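Local coordinates for protein ABC transporter (Caldanaerobius, PDB 4G68) that probably captures xylan-derived oligosaccharides outside the cell as the solute-binding protein of an ABC transporter and delivers them for uptake, at residues C[205-210]-C[406-411]; C[245-250]-C[412-417]; C[199-204]-C[258-263]; C[390-395]-C[402-407]. All coordinates share one frame; numbering follows the deposited sequence.

Contact 1 of 4, residues C[205-210]-C[406-411]; sequences WYYDMI and DLVAQL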
loop_
_atom_site.group_PDB
_atom_site.type_symbol
_atom_site.label_atom_id
_atom_site.label_comp_id
_atom_site.label_asym_id
_atom_site.label_seq_id
_atom_site.Cartn_x
_atom_site.Cartn_y
_atom_site.Cartn_z
ATOM N N TRP C 205 1.920 -8.644 -1.695
ATOM C CA TRP C 205 2.995 -8.006 -0.819
ATOM C C TRP C 205 4.152 -8.896 -0.288
ATOM O O TRP C 205 5.377 -8.513 -0.345
ATOM C CB TRP C 205 2.329 -7.235 0.329
ATOM C CG TRP C 205 1.840 -5.912 -0.167
ATOM C CD1 TRP C 205 0.876 -5.680 -1.158
ATOM C CD2 TRP C 205 2.331 -4.582 0.207
ATOM N NE1 TRP C 205 0.789 -4.330 -1.444
ATOM C CE2 TRP C 205 1.630 -3.623 -0.664
ATOM C CE3 TRP C 205 3.291 -4.111 1.085
ATOM C CZ2 TRP C 205 1.833 -2.254 -0.552
ATOM C CZ3 TRP C 205 3.501 -2.758 1.193
ATOM C CH2 TRP C 205 2.806 -1.838 0.380
ATOM N N TYR C 206 3.782 -10.058 0.270
ATOM C CA TYR C 206 4.736 -11.014 0.776
ATOM C C TYR C 206 5.616 -11.453 -0.362
ATOM O O TYR C 206 6.855 -11.393 -0.226
ATOM C CB TYR C 206 4.006 -12.241 1.394
ATOM C CG TYR C 206 3.326 -12.043 2.709
ATOM C CD1 TYR C 206 3.638 -12.892 3.773
ATOM C CD2 TYR C 206 2.280 -11.123 2.883
ATOM C CE1 TYR C 206 3.014 -12.760 4.987
ATOM C CE2 TYR C 206 1.617 -11.006 4.108
ATOM C CZ TYR C 206 1.990 -11.849 5.145
ATOM O OH TYR C 206 1.409 -11.762 6.408
ATOM N N TYR C 207 5.002 -11.865 -1.489
ATOM C CA TYR C 207 5.809 -12.405 -2.610
ATOM C C TYR C 207 6.684 -11.325 -3.226
ATOM O O TYR C 207 7.878 -11.509 -3.410
ATOM C CB TYR C 207 4.916 -13.017 -3.759
ATOM C CG TYR C 207 5.806 -13.384 -4.882
ATOM C CD1 TYR C 207 6.425 -14.635 -4.918
ATOM C CD2 TYR C 207 6.152 -12.446 -5.852
ATOM C CE1 TYR C 207 7.342 -14.942 -5.940
ATOM C CE2 TYR C 207 7.077 -12.718 -6.836
ATOM C CZ TYR C 207 7.653 -13.981 -6.903
ATOM O OH TYR C 207 8.535 -14.234 -7.937
ATOM N N ASP C 208 6.074 -10.189 -3.590
ATOM C CA ASP C 208 6.874 -9.010 -4.022
ATOM C C ASP C 208 8.083 -8.690 -3.149
ATOM O O ASP C 208 9.196 -8.493 -3.676
ATOM C CB ASP C 208 6.009 -7.759 -4.128
ATOM C CG ASP C 208 4.927 -7.881 -5.163
ATOM O OD1 ASP C 208 4.867 -8.920 -5.801
ATOM O OD2 ASP C 208 4.099 -6.938 -5.314
ATOM N N MET C 209 7.852 -8.626 -1.828
ATOM C CA MET C 209 8.947 -8.283 -0.903
ATOM C C MET C 209 10.066 -9.293 -0.997
ATOM O O MET C 209 11.241 -8.915 -1.009
ATOM C CB MET C 209 8.529 -8.213 0.576
ATOM C CG MET C 209 9.747 -8.594 1.477
ATOM S SD MET C 209 10.952 -7.222 1.478
ATOM C CE MET C 209 9.764 -5.890 1.740
ATOM N N ILE C 210 9.688 -10.574 -1.006
ATOM C CA ILE C 210 10.666 -11.627 -1.044
ATOM C C ILE C 210 11.434 -11.555 -2.366
ATOM O O ILE C 210 12.678 -11.577 -2.321
ATOM C CB ILE C 210 10.073 -13.044 -0.758
ATOM C CG1 ILE C 210 9.289 -13.086 0.585
ATOM C CG2 ILE C 210 11.209 -14.082 -0.841
ATOM C CD1 ILE C 210 8.235 -14.248 0.656
ATOM N N ASP C 406 -3.359 -13.565 -9.248
ATOM C CA ASP C 406 -4.037 -14.897 -9.250
ATOM C C ASP C 406 -3.075 -16.042 -9.022
ATOM O O ASP C 406 -3.378 -16.985 -8.217
ATOM C CB ASP C 406 -4.836 -15.176 -10.533
ATOM C CG ASP C 406 -5.982 -14.213 -10.727
ATOM O OD1 ASP C 406 -6.534 -13.725 -9.712
ATOM O OD2 ASP C 406 -6.318 -13.913 -11.905
ATOM N N LEU C 407 -1.914 -15.919 -9.671
ATOM C CA LEU C 407 -0.840 -16.875 -9.580
ATOM C C LEU C 407 -0.115 -16.859 -8.239
ATOM O O LEU C 407 0.386 -17.863 -7.790
ATOM C CB LEU C 407 0.193 -16.576 -10.696
ATOM C CG LEU C 407 -0.151 -16.866 -12.183
ATOM C CD1 LEU C 407 0.996 -16.469 -13.112
ATOM C CD2 LEU C 407 -0.599 -18.310 -12.426
ATOM N N VAL C 408 0.073 -15.689 -7.655
ATOM C CA VAL C 408 0.630 -15.706 -6.301
ATOM C C VAL C 408 -0.404 -16.444 -5.465
ATOM O O VAL C 408 -0.027 -17.223 -4.586
ATOM C CB VAL C 408 1.009 -14.302 -5.728
ATOM C CG1 VAL C 408 1.238 -14.369 -4.203
ATOM C CG2 VAL C 408 2.277 -13.767 -6.391
ATOM N N ALA C 409 -1.698 -16.188 -5.703
ATOM C CA ALA C 409 -2.722 -16.846 -4.875
ATOM C C ALA C 409 -2.539 -18.382 -4.958
ATOM O O ALA C 409 -2.418 -19.039 -3.945
ATOM C CB ALA C 409 -4.131 -16.413 -5.259
ATOM N N GLN C 410 -2.355 -18.898 -6.172
ATOM C CA GLN C 410 -2.101 -20.338 -6.398
ATOM C C GLN C 410 -0.808 -20.917 -5.756
ATOM O O GLN C 410 -0.757 -22.126 -5.425
ATOM C CB GLN C 410 -2.089 -20.576 -7.895
ATOM C CG GLN C 410 -3.477 -20.527 -8.473
ATOM C CD GLN C 410 -3.518 -19.962 -9.869
ATOM O OE1 GLN C 410 -2.765 -20.374 -10.787
ATOM N NE2 GLN C 410 -4.402 -19.005 -10.043
ATOM N N LEU C 411 0.204 -20.068 -5.569
ATOM C CA LEU C 411 1.349 -20.401 -4.710
ATOM C C LEU C 411 0.949 -20.630 -3.249
ATOM O O LEU C 411 1.334 -21.653 -2.644
ATOM C CB LEU C 411 2.455 -19.328 -4.767
ATOM C CG LEU C 411 3.321 -19.216 -6.025
ATOM C CD1 LEU C 411 4.220 -17.975 -5.927
ATOM C CD2 LEU C 411 4.159 -20.478 -6.250
#

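Contact 2 of 4, residues C[245-250]-C[412-417]; sequences MVNAGA and FAKQIT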
loop_
_atom_site.group_PDB
_atom_site.type_symbol
_atom_site.label_atom_id
_atom_site.label_comp_id
_atom_site.label_asym_id
_atom_site.label_seq_id
_atom_site.Cartn_x
_atom_site.Cartn_y
_atom_site.Cartn_z
ATOM N N MET C 245 6.967 -20.530 4.010
ATOM C CA MET C 245 6.160 -19.952 5.090
ATOM C C MET C 245 4.826 -20.677 5.190
ATOM O O MET C 245 4.320 -20.900 6.284
ATOM C CB MET C 245 5.911 -18.445 4.847
ATOM C CG MET C 245 7.177 -17.587 4.747
ATOM S SD MET C 245 6.799 -15.848 4.394
ATOM C CE MET C 245 5.524 -15.526 5.672
ATOM N N VAL C 246 4.232 -21.023 4.048
ATOM C CA VAL C 246 2.947 -21.768 4.063
ATOM C C VAL C 246 3.123 -23.106 4.808
ATOM O O VAL C 246 2.427 -23.370 5.830
ATOM C CB VAL C 246 2.336 -21.999 2.639
ATOM C CG1 VAL C 246 1.059 -22.804 2.733
ATOM C CG2 VAL C 246 2.015 -20.673 1.930
ATOM N N ASN C 247 4.086 -23.897 4.323
ATOM C CA ASN C 247 4.452 -25.176 4.858
ATOM C C ASN C 247 4.954 -25.180 6.307
ATOM O O ASN C 247 4.771 -26.186 6.996
ATOM C CB ASN C 247 5.519 -25.842 3.983
ATOM C CG ASN C 247 5.055 -26.072 2.563
ATOM O OD1 ASN C 247 3.868 -26.229 2.301
ATOM N ND2 ASN C 247 6.001 -26.064 1.633
ATOM N N ALA C 248 5.613 -24.089 6.728
ATOM C CA ALA C 248 6.027 -23.872 8.123
ATOM C C ALA C 248 4.833 -23.592 8.984
ATOM O O ALA C 248 4.952 -23.703 10.183
ATOM C CB ALA C 248 6.991 -22.724 8.227
ATOM N N GLY C 249 3.705 -23.217 8.358
ATOM C CA GLY C 249 2.417 -22.986 9.042
ATOM C C GLY C 249 2.333 -21.544 9.549
ATOM O O GLY C 249 1.795 -21.280 10.635
ATOM N N ALA C 250 2.892 -20.615 8.770
ATOM C CA ALA C 250 2.686 -19.183 9.042
ATOM C C ALA C 250 1.211 -18.735 9.145
ATOM O O ALA C 250 0.916 -17.803 9.878
ATOM C CB ALA C 250 3.428 -18.344 8.024
ATOM N N PHE C 412 0.216 -19.674 -2.664
ATOM C CA PHE C 412 -0.275 -19.835 -1.274
ATOM C C PHE C 412 -1.126 -21.116 -1.116
ATOM O O PHE C 412 -1.195 -21.721 -0.008
ATOM C CB PHE C 412 -1.110 -18.642 -0.857
ATOM C CG PHE C 412 -0.303 -17.444 -0.386
ATOM C CD1 PHE C 412 -0.019 -16.346 -1.273
ATOM C CD2 PHE C 412 0.205 -17.397 0.912
ATOM C CE1 PHE C 412 0.695 -15.236 -0.828
ATOM C CE2 PHE C 412 0.911 -16.289 1.365
ATOM C CZ PHE C 412 1.181 -15.207 0.487
ATOM N N ALA C 413 -1.784 -21.494 -2.212
ATOM C CA ALA C 413 -2.837 -22.537 -2.196
ATOM C C ALA C 413 -2.220 -23.869 -2.480
ATOM O O ALA C 413 -2.906 -24.887 -2.460
ATOM C CB ALA C 413 -3.907 -22.259 -3.241
ATOM N N LYS C 414 -0.920 -23.858 -2.762
ATOM C CA LYS C 414 -0.173 -25.088 -3.060
ATOM C C LYS C 414 -0.726 -25.779 -4.323
ATOM O O LYS C 414 -0.640 -27.014 -4.440
ATOM C CB LYS C 414 -0.211 -26.042 -1.850
ATOM C CG LYS C 414 0.417 -25.501 -0.570
ATOM C CD LYS C 414 1.932 -25.390 -0.693
ATOM C CE LYS C 414 2.561 -26.755 -0.469
ATOM N NZ LYS C 414 4.037 -26.729 -0.617
ATOM N N GLN C 415 -1.285 -24.970 -5.245
ATOM C CA GLN C 415 -1.839 -25.448 -6.534
ATOM C C GLN C 415 -0.899 -25.231 -7.732
ATOM O O GLN C 415 -1.068 -25.849 -8.791
ATOM C CB GLN C 415 -3.193 -24.819 -6.832
ATOM C CG GLN C 415 -4.284 -25.205 -5.857
ATOM C CD GLN C 415 -5.532 -24.372 -6.035
ATOM O OE1 GLN C 415 -5.869 -23.987 -7.165
ATOM N NE2 GLN C 415 -6.236 -24.112 -4.921
ATOM N N ILE C 416 0.077 -24.341 -7.574
ATOM C CA ILE C 416 1.142 -24.242 -8.531
ATOM C C ILE C 416 2.485 -24.476 -7.828
ATOM O O ILE C 416 2.610 -24.220 -6.628
ATOM C CB ILE C 416 1.057 -22.865 -9.269
ATOM C CG1 ILE C 416 1.891 -22.873 -10.550
ATOM C CG2 ILE C 416 1.364 -21.678 -8.348
ATOM C CD1 ILE C 416 1.376 -21.910 -11.590
ATOM N N THR C 417 3.450 -25.034 -8.560
ATOM C CA THR C 417 4.865 -25.064 -8.149
ATOM C C THR C 417 5.545 -23.718 -8.454
ATOM O O THR C 417 5.064 -22.971 -9.325
ATOM C CB THR C 417 5.623 -26.185 -8.907
ATOM O OG1 THR C 417 5.581 -25.928 -10.321
ATOM C CG2 THR C 417 4.965 -27.579 -8.633
#

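Contact 3 of 4, residues C[199-204]-C[258-263]; sequences DEWPGM and LTRDEA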
loop_
_atom_site.group_PDB
_atom_site.type_symbol
_atom_site.label_atom_id
_atom_site.label_comp_id
_atom_site.label_asym_id
_atom_site.label_seq_id
_atom_site.Cartn_x
_atom_site.Cartn_y
_atom_site.Cartn_z
ATOM N N ASP C 199 -8.778 -11.163 -1.337
ATOM C CA ASP C 199 -8.687 -10.143 -2.336
ATOM C C ASP C 199 -7.313 -10.163 -2.977
ATOM O O ASP C 199 -7.020 -9.314 -3.767
ATOM C CB ASP C 199 -9.088 -8.762 -1.728
ATOM C CG ASP C 199 -10.560 -8.744 -1.228
ATOM O OD1 ASP C 199 -11.451 -9.101 -2.031
ATOM O OD2 ASP C 199 -10.855 -8.357 -0.058
ATOM N N GLU C 200 -6.482 -11.166 -2.642
ATOM C CA GLU C 200 -5.151 -11.465 -3.293
ATOM C C GLU C 200 -4.007 -10.461 -3.158
ATOM O O GLU C 200 -2.826 -10.849 -3.096
ATOM C CB GLU C 200 -5.326 -11.869 -4.762
ATOM C CG GLU C 200 -6.522 -12.800 -4.916
ATOM C CD GLU C 200 -6.648 -13.369 -6.312
ATOM O OE1 GLU C 200 -6.085 -12.769 -7.252
ATOM O OE2 GLU C 200 -7.304 -14.439 -6.454
ATOM N N TRP C 201 -4.345 -9.168 -3.181
ATOM C CA TRP C 201 -3.321 -8.181 -3.015
ATOM C C TRP C 201 -2.545 -8.277 -1.687
ATOM O O TRP C 201 -1.365 -8.164 -1.713
ATOM C CB TRP C 201 -3.768 -6.752 -3.405
ATOM C CG TRP C 201 -4.678 -6.143 -2.423
ATOM C CD1 TRP C 201 -6.072 -6.085 -2.457
ATOM C CD2 TRP C 201 -4.291 -5.548 -1.156
ATOM N NE1 TRP C 201 -6.556 -5.482 -1.336
ATOM C CE2 TRP C 201 -5.532 -5.129 -0.509
ATOM C CE3 TRP C 201 -3.059 -5.260 -0.535
ATOM C CZ2 TRP C 201 -5.536 -4.517 0.742
ATOM C CZ3 TRP C 201 -3.082 -4.650 0.697
ATOM C CH2 TRP C 201 -4.294 -4.274 1.321
ATOM N N PRO C 202 -3.187 -8.541 -0.551
ATOM C CA PRO C 202 -2.335 -8.551 0.658
ATOM C C PRO C 202 -1.213 -9.618 0.642
ATOM O O PRO C 202 -0.098 -9.309 1.034
ATOM C CB PRO C 202 -3.331 -8.783 1.788
ATOM C CG PRO C 202 -4.649 -8.398 1.236
ATOM C CD PRO C 202 -4.597 -8.808 -0.212
ATOM N N GLY C 203 -1.491 -10.850 0.180
ATOM C CA GLY C 203 -0.453 -11.896 0.126
ATOM C C GLY C 203 0.595 -11.650 -0.928
ATOM O O GLY C 203 1.753 -12.196 -0.856
ATOM N N MET C 204 0.164 -10.900 -1.957
ATOM C CA MET C 204 0.995 -10.518 -3.063
ATOM C C MET C 204 2.184 -9.684 -2.494
ATOM O O MET C 204 3.279 -9.955 -2.820
ATOM C CB MET C 204 0.115 -9.704 -4.035
ATOM C CG MET C 204 0.583 -9.649 -5.457
ATOM S SD MET C 204 0.383 -7.985 -6.211
ATOM C CE MET C 204 1.251 -7.016 -4.939
ATOM N N LEU C 258 -10.331 -14.975 3.982
ATOM C CA LEU C 258 -10.422 -13.782 4.794
ATOM C C LEU C 258 -9.818 -12.579 4.041
ATOM O O LEU C 258 -8.883 -12.734 3.202
ATOM C CB LEU C 258 -9.780 -13.989 6.197
ATOM C CG LEU C 258 -10.613 -14.166 7.499
ATOM C CD1 LEU C 258 -11.807 -15.131 7.450
ATOM C CD2 LEU C 258 -9.692 -14.539 8.657
ATOM N N THR C 259 -10.404 -11.414 4.304
ATOM C CA THR C 259 -10.018 -10.141 3.664
ATOM C C THR C 259 -8.905 -9.464 4.452
ATOM O O THR C 259 -8.579 -9.903 5.546
ATOM C CB THR C 259 -11.199 -9.170 3.586
ATOM O OG1 THR C 259 -11.600 -8.784 4.902
ATOM C CG2 THR C 259 -12.389 -9.786 2.823
ATOM N N ARG C 260 -8.319 -8.396 3.901
ATOM C CA ARG C 260 -7.337 -7.598 4.651
ATOM C C ARG C 260 -7.931 -7.150 6.018
ATOM O O ARG C 260 -7.265 -7.276 7.043
ATOM C CB ARG C 260 -6.914 -6.381 3.808
ATOM C CG ARG C 260 -5.875 -5.442 4.453
ATOM C CD ARG C 260 -6.492 -4.319 5.304
ATOM N NE ARG C 260 -7.376 -3.450 4.548
ATOM C CZ ARG C 260 -6.986 -2.352 3.892
ATOM N NH1 ARG C 260 -5.680 -1.951 3.868
ATOM N NH2 ARG C 260 -7.916 -1.634 3.233
ATOM N N ASP C 261 -9.150 -6.604 5.982
ATOM C CA ASP C 261 -9.809 -6.050 7.195
ATOM C C ASP C 261 -10.093 -7.111 8.273
ATOM O O ASP C 261 -10.058 -6.818 9.458
ATOM C CB ASP C 261 -11.125 -5.366 6.849
ATOM C CG ASP C 261 -10.951 -4.041 6.101
ATOM O OD1 ASP C 261 -9.822 -3.578 5.861
ATOM O OD2 ASP C 261 -11.992 -3.460 5.749
ATOM N N GLU C 262 -10.412 -8.335 7.857
ATOM C CA GLU C 262 -10.557 -9.447 8.780
ATOM C C GLU C 262 -9.201 -9.814 9.382
ATOM O O GLU C 262 -9.101 -10.215 10.530
ATOM C CB GLU C 262 -11.199 -10.642 8.079
ATOM C CG GLU C 262 -12.653 -10.309 7.676
ATOM C CD GLU C 262 -13.473 -11.473 7.160
ATOM O OE1 GLU C 262 -13.157 -12.057 6.115
ATOM O OE2 GLU C 262 -14.502 -11.761 7.781
ATOM N N ALA C 263 -8.142 -9.674 8.587
ATOM C CA ALA C 263 -6.807 -9.965 9.092
ATOM C C ALA C 263 -6.298 -8.933 10.112
ATOM O O ALA C 263 -5.781 -9.309 11.158
ATOM C CB ALA C 263 -5.832 -10.109 7.932
HETATM O O HOH W 1 -8.986 -7.516 1.348
#

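Contact 4 of 4, residues C[390-395]-C[402-407]; sequences PAWDIY and QTHKDL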
loop_
_atom_site.group_PDB
_atom_site.type_symbol
_atom_site.label_atom_id
_atom_site.label_comp_id
_atom_site.label_asym_id
_atom_site.label_seq_id
_atom_site.Cartn_x
_atom_site.Cartn_y
_atom_site.Cartn_z
ATOM N N PRO C 390 7.061 0.228 -6.194
ATOM C CA PRO C 390 5.667 -0.035 -5.710
ATOM C C PRO C 390 5.258 -1.498 -5.813
ATOM O O PRO C 390 5.878 -2.273 -6.562
ATOM C CB PRO C 390 4.792 0.831 -6.649
ATOM C CG PRO C 390 5.731 1.917 -7.170
ATOM C CD PRO C 390 7.077 1.217 -7.301
ATOM N N ALA C 391 4.221 -1.868 -5.095
ATOM C CA ALA C 391 3.643 -3.228 -5.178
ATOM C C ALA C 391 3.278 -3.510 -6.618
ATOM O O ALA C 391 2.858 -2.586 -7.386
ATOM C CB ALA C 391 2.406 -3.285 -4.337
ATOM N N TRP C 392 3.401 -4.776 -7.026
ATOM C CA TRP C 392 3.318 -5.081 -8.498
ATOM C C TRP C 392 1.944 -4.871 -9.109
ATOM O O TRP C 392 1.794 -4.599 -10.317
ATOM C CB TRP C 392 3.808 -6.513 -8.713
ATOM C CG TRP C 392 5.297 -6.742 -8.382
ATOM C CD1 TRP C 392 6.137 -6.002 -7.543
ATOM C CD2 TRP C 392 6.100 -7.869 -8.842
ATOM N NE1 TRP C 392 7.406 -6.552 -7.499
ATOM C CE2 TRP C 392 7.439 -7.700 -8.251
ATOM C CE3 TRP C 392 5.851 -8.970 -9.688
ATOM C CZ2 TRP C 392 8.471 -8.592 -8.513
ATOM C CZ3 TRP C 392 6.877 -9.867 -9.899
ATOM C CH2 TRP C 392 8.166 -9.682 -9.319
ATOM N N ASP C 393 0.890 -5.000 -8.302
ATOM C CA ASP C 393 -0.454 -4.734 -8.751
ATOM C C ASP C 393 -0.761 -3.232 -8.965
ATOM O O ASP C 393 -1.715 -2.913 -9.709
ATOM C CB ASP C 393 -1.566 -5.394 -7.889
ATOM C CG ASP C 393 -1.714 -4.790 -6.445
ATOM O OD1 ASP C 393 -0.796 -4.030 -6.027
ATOM O OD2 ASP C 393 -2.729 -5.146 -5.694
ATOM N N ILE C 394 -0.001 -2.351 -8.291
ATOM C CA ILE C 394 -0.010 -0.889 -8.575
ATOM C C ILE C 394 0.941 -0.550 -9.701
ATOM O O ILE C 394 0.765 0.514 -10.319
ATOM C CB ILE C 394 0.514 -0.047 -7.401
ATOM C CG1 ILE C 394 -0.440 -0.070 -6.222
ATOM C CG2 ILE C 394 0.828 1.413 -7.825
ATOM C CD1 ILE C 394 0.135 0.657 -5.016
ATOM N N TYR C 395 2.014 -1.347 -9.893
ATOM C CA TYR C 395 3.068 -1.020 -10.916
ATOM C C TYR C 395 2.624 -1.559 -12.308
ATOM O O TYR C 395 2.694 -0.866 -13.321
ATOM C CB TYR C 395 4.483 -1.544 -10.518
ATOM C CG TYR C 395 5.672 -1.025 -11.347
ATOM C CD1 TYR C 395 6.466 0.036 -10.867
ATOM C CD2 TYR C 395 5.987 -1.571 -12.603
ATOM C CE1 TYR C 395 7.548 0.543 -11.606
ATOM C CE2 TYR C 395 7.059 -1.079 -13.367
ATOM C CZ TYR C 395 7.852 -0.042 -12.848
ATOM O OH TYR C 395 8.933 0.447 -13.585
ATOM N N GLN C 402 -3.670 -8.514 -12.605
ATOM C CA GLN C 402 -4.517 -9.562 -12.124
ATOM C C GLN C 402 -3.795 -10.911 -12.234
ATOM O O GLN C 402 -3.906 -11.737 -11.326
ATOM C CB GLN C 402 -5.828 -9.583 -12.860
ATOM C CG GLN C 402 -6.754 -10.585 -12.246
ATOM C CD GLN C 402 -7.377 -10.064 -10.978
ATOM O OE1 GLN C 402 -8.169 -9.102 -11.011
ATOM N NE2 GLN C 402 -7.054 -10.712 -9.836
ATOM N N THR C 403 -3.035 -11.110 -13.317
ATOM C CA THR C 403 -2.289 -12.362 -13.561
ATOM C C THR C 403 -1.381 -12.698 -12.333
ATOM O O THR C 403 -1.473 -13.809 -11.745
ATOM C CB THR C 403 -1.512 -12.316 -14.913
ATOM O OG1 THR C 403 -2.426 -12.325 -16.044
ATOM C CG2 THR C 403 -0.526 -13.490 -15.043
ATOM N N HIS C 404 -0.527 -11.734 -11.966
ATOM C CA HIS C 404 0.324 -11.814 -10.778
ATOM C C HIS C 404 -0.476 -12.173 -9.552
ATOM O O HIS C 404 -0.182 -13.156 -8.895
ATOM C CB HIS C 404 1.107 -10.501 -10.574
ATOM C CG HIS C 404 2.130 -10.563 -9.447
ATOM N ND1 HIS C 404 2.894 -11.649 -9.222
ATOM C CD2 HIS C 404 2.445 -9.654 -8.464
ATOM C CE1 HIS C 404 3.658 -11.443 -8.163
ATOM N NE2 HIS C 404 3.403 -10.213 -7.698
ATOM N N LYS C 405 -1.514 -11.389 -9.250
ATOM C CA LYS C 405 -2.357 -11.662 -8.088
ATOM C C LYS C 405 -2.923 -13.058 -8.084
ATOM O O LYS C 405 -2.976 -13.689 -7.012
ATOM C CB LYS C 405 -3.504 -10.654 -7.978
ATOM C CG LYS C 405 -3.062 -9.269 -7.558
ATOM C CD LYS C 405 -4.161 -8.244 -7.728
ATOM C CE LYS C 405 -5.421 -8.552 -6.960
ATOM N NZ LYS C 405 -6.440 -7.602 -7.436
ATOM N N ASP C 406 -3.359 -13.565 -9.248
ATOM C CA ASP C 406 -4.037 -14.897 -9.250
ATOM C C ASP C 406 -3.075 -16.042 -9.022
ATOM O O ASP C 406 -3.378 -16.985 -8.217
ATOM C CB ASP C 406 -4.836 -15.176 -10.533
ATOM C CG ASP C 406 -5.982 -14.213 -10.727
ATOM O OD1 ASP C 406 -6.534 -13.725 -9.712
ATOM O OD2 ASP C 406 -6.318 -13.913 -11.905
ATOM N N LEU C 407 -1.914 -15.919 -9.671
ATOM C CA LEU C 407 -0.840 -16.875 -9.580
ATOM C C LEU C 407 -0.115 -16.859 -8.239
ATOM O O LEU C 407 0.386 -17.863 -7.790
ATOM C CB LEU C 407 0.193 -16.576 -10.696
ATOM C CG LEU C 407 -0.151 -16.866 -12.183
ATOM C CD1 LEU C 407 0.996 -16.469 -13.112
ATOM C CD2 LEU C 407 -0.599 -18.310 -12.426
#

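Contact 1 of 4, residues C[205-210]-C[406-411]
The ring of Tyr207 is met obliquely by two aliphatic residues, Val408 and Leu411. At its edge, in the ring plane, lies Asp208 OD1 of its own helix. The ring also meets the ring of Tyr421 on helix 418-429, with the planes at about 55°. Val408 sits at the root of the tyrosine. Its CG2 comes to 3.8 Å from Tyr207 CB and to 3.9 Å from Tyr207 CG. The second branch touches as well, with Val408 CG1 3.9 Å from Tyr207 CB. Further out, Leu411 CD1 lies 4.1 Å from Tyr207 CD1. The tyrosine CG is anti to the backbone N (chi1 174°), which carries the ring out past Val408 to Leu411. Helix 201-215 here packs on helix 398-412, and helices 233-248 and 418-429 close in around the pair. This bundle probably lies within one lobe of the two-lobed fold of the bacterial extracellular solute-binding proteins. Val408 and Leu411 are one helical turn apart, so the contact uses one stripe of helix 398-412. No hydrogen bond joins the two segments. The phenolic OH of Tyr207 is instead hydrogen-bonded to Phe235 O. Leu411 also touches Ala239 on helix 233-248.

Contact 2 of 4, residues C[245-250]-C[412-417]
Lys414 NZ gives a weak hydrogen bond to Asn247 OD1 at 3.0 Å. The lysine chain bends at chi2 (-70°) and chi3 (-80°), which brings its end across to the amide. Lys414 CE also comes close, 3.1 Å from Asn247 OD1. Both residues are exposed, so this polar pair lies at the surface. Deeper in, Val246 uses both methyls. Its CG1 rests 3.7 Å from the backbone Phe412 O. Its CG2 lies 3.9 Å from Phe412 CD2 and meets the ring obliquely. Two helix ends come together here. Helix 233-248 stops in a Schellman motif at Gly249, and helix 398-412 is followed by another at Lys414. Each turns with positive phi. The second turn leads into the short link to helix 418-429, where Thr417 is the N-cap and its OG1 accepts from Glu420 N. Lys414 CG adds a looser contact at 4.3 Å from Val246 CG1. The buried Phe412 also packs on Leu242 of helix 233-248 and on Leu195.

Contact 3 of 4, residues C[199-204]-C[258-263]
Packing centres on Arg260, whose aliphatic part crosses the far end of the Trp201 indole. Arg260 CG lies 3.7 Å from Trp201 CH2, and Arg260 CB is 4.0 Å from Pro202 CG. The guanidinium then turns so that Trp201 CZ2 stands over the centre of one of its faces. The ring and guanidinium planes are 83° apart. Bends at chi2 (-89°) and chi3 (-60°) carry the guanidinium past Trp201 CZ2 and CH2. Asp199 and Thr259 run side by side, with Asp199 OD2 3.6 Å from Thr259 CG2. The hydrogen bonds inside segment 258-263 form a capping box at the start of helix 260-268. Glu262 N donates to Thr259 OG1 at 3.2 Å, and Thr259 N donates a weak bond back to Glu262 OE1. No direct hydrogen bond joins the segments, but a water spans them. It accepts from Arg260 N at 2.8 Å and lies close to Asp199 OD2. Ionic pairs hold the arginine end. Arg260 NE meets Asp261 OD1 at 2.8 Å, tilted from the guanidinium plane, and NH1 forms a salt bridge with Asp281. A leucine at Arg260 takes away the flat group beside Trp201 CZ2 and would probably leave Asp261 and Asp281 without this positive charge. Trp201 NE1 is hydrogen-bonded to Asp80 on helix 79-91.

Contact 4 of 4, residues C[390-395]-C[402-407]
The short helix 392-395 lies beside the first part of helix 398-412, with Asp393 CA and Gln402 CA 7.2 Å apart. The Trp392 six-membered ring and the His404 ring form an offset stack. Their centroids are 4.7 Å apart and their planes differ by 29°. Trp392 CE3 sits over one face of the imidazole, toward its rim, 3.4 Å from His404 NE2. Trp392 CB is equally near, 3.4 Å from His404 CD2. Two helices separated by a very short connection are thus packed together close to the C-terminal end of the chain. With chi1 at -174° the imidazole of His404 extends away from its own backbone N and reaches Trp392. An alanine in place of Trp392 removes the stacked ring, which would probably open a gap over that face and leave the imidazole freer to turn. His404 NE2 is hydrogen-bonded to Asp208 OD1. The other pair is aliphatic, with Asp393 CB 3.9 Å from Lys405 CD. Their charged ends stay apart, Asp393 OD2 lying 4.8 Å from Lys405 NZ.

Helix 398-412 ties most of the set together. Contacts 1 and 4 lie on it, their centres about 8 Å apart, and segment 412-417 of contact 2 begins at its last residue. Asp208 of contact 1 also takes up Trp392 N, with its OD2 2.8 Å from that nitrogen, and so joins contact 1 to both segments of contact 4. Contact 3 shares helix 201-215 with contact 1, at about 12 Å between centres. There Glu200 OE1 and Asp406 OD1 come within 2.7 Å, like charges close together, which may mean that a proton is shared between them. Contacts 2 and 4 are furthest apart, about 18 Å between centres. Contact 3 also touches helix 79-91, so it probably faces the cleft between the lobes.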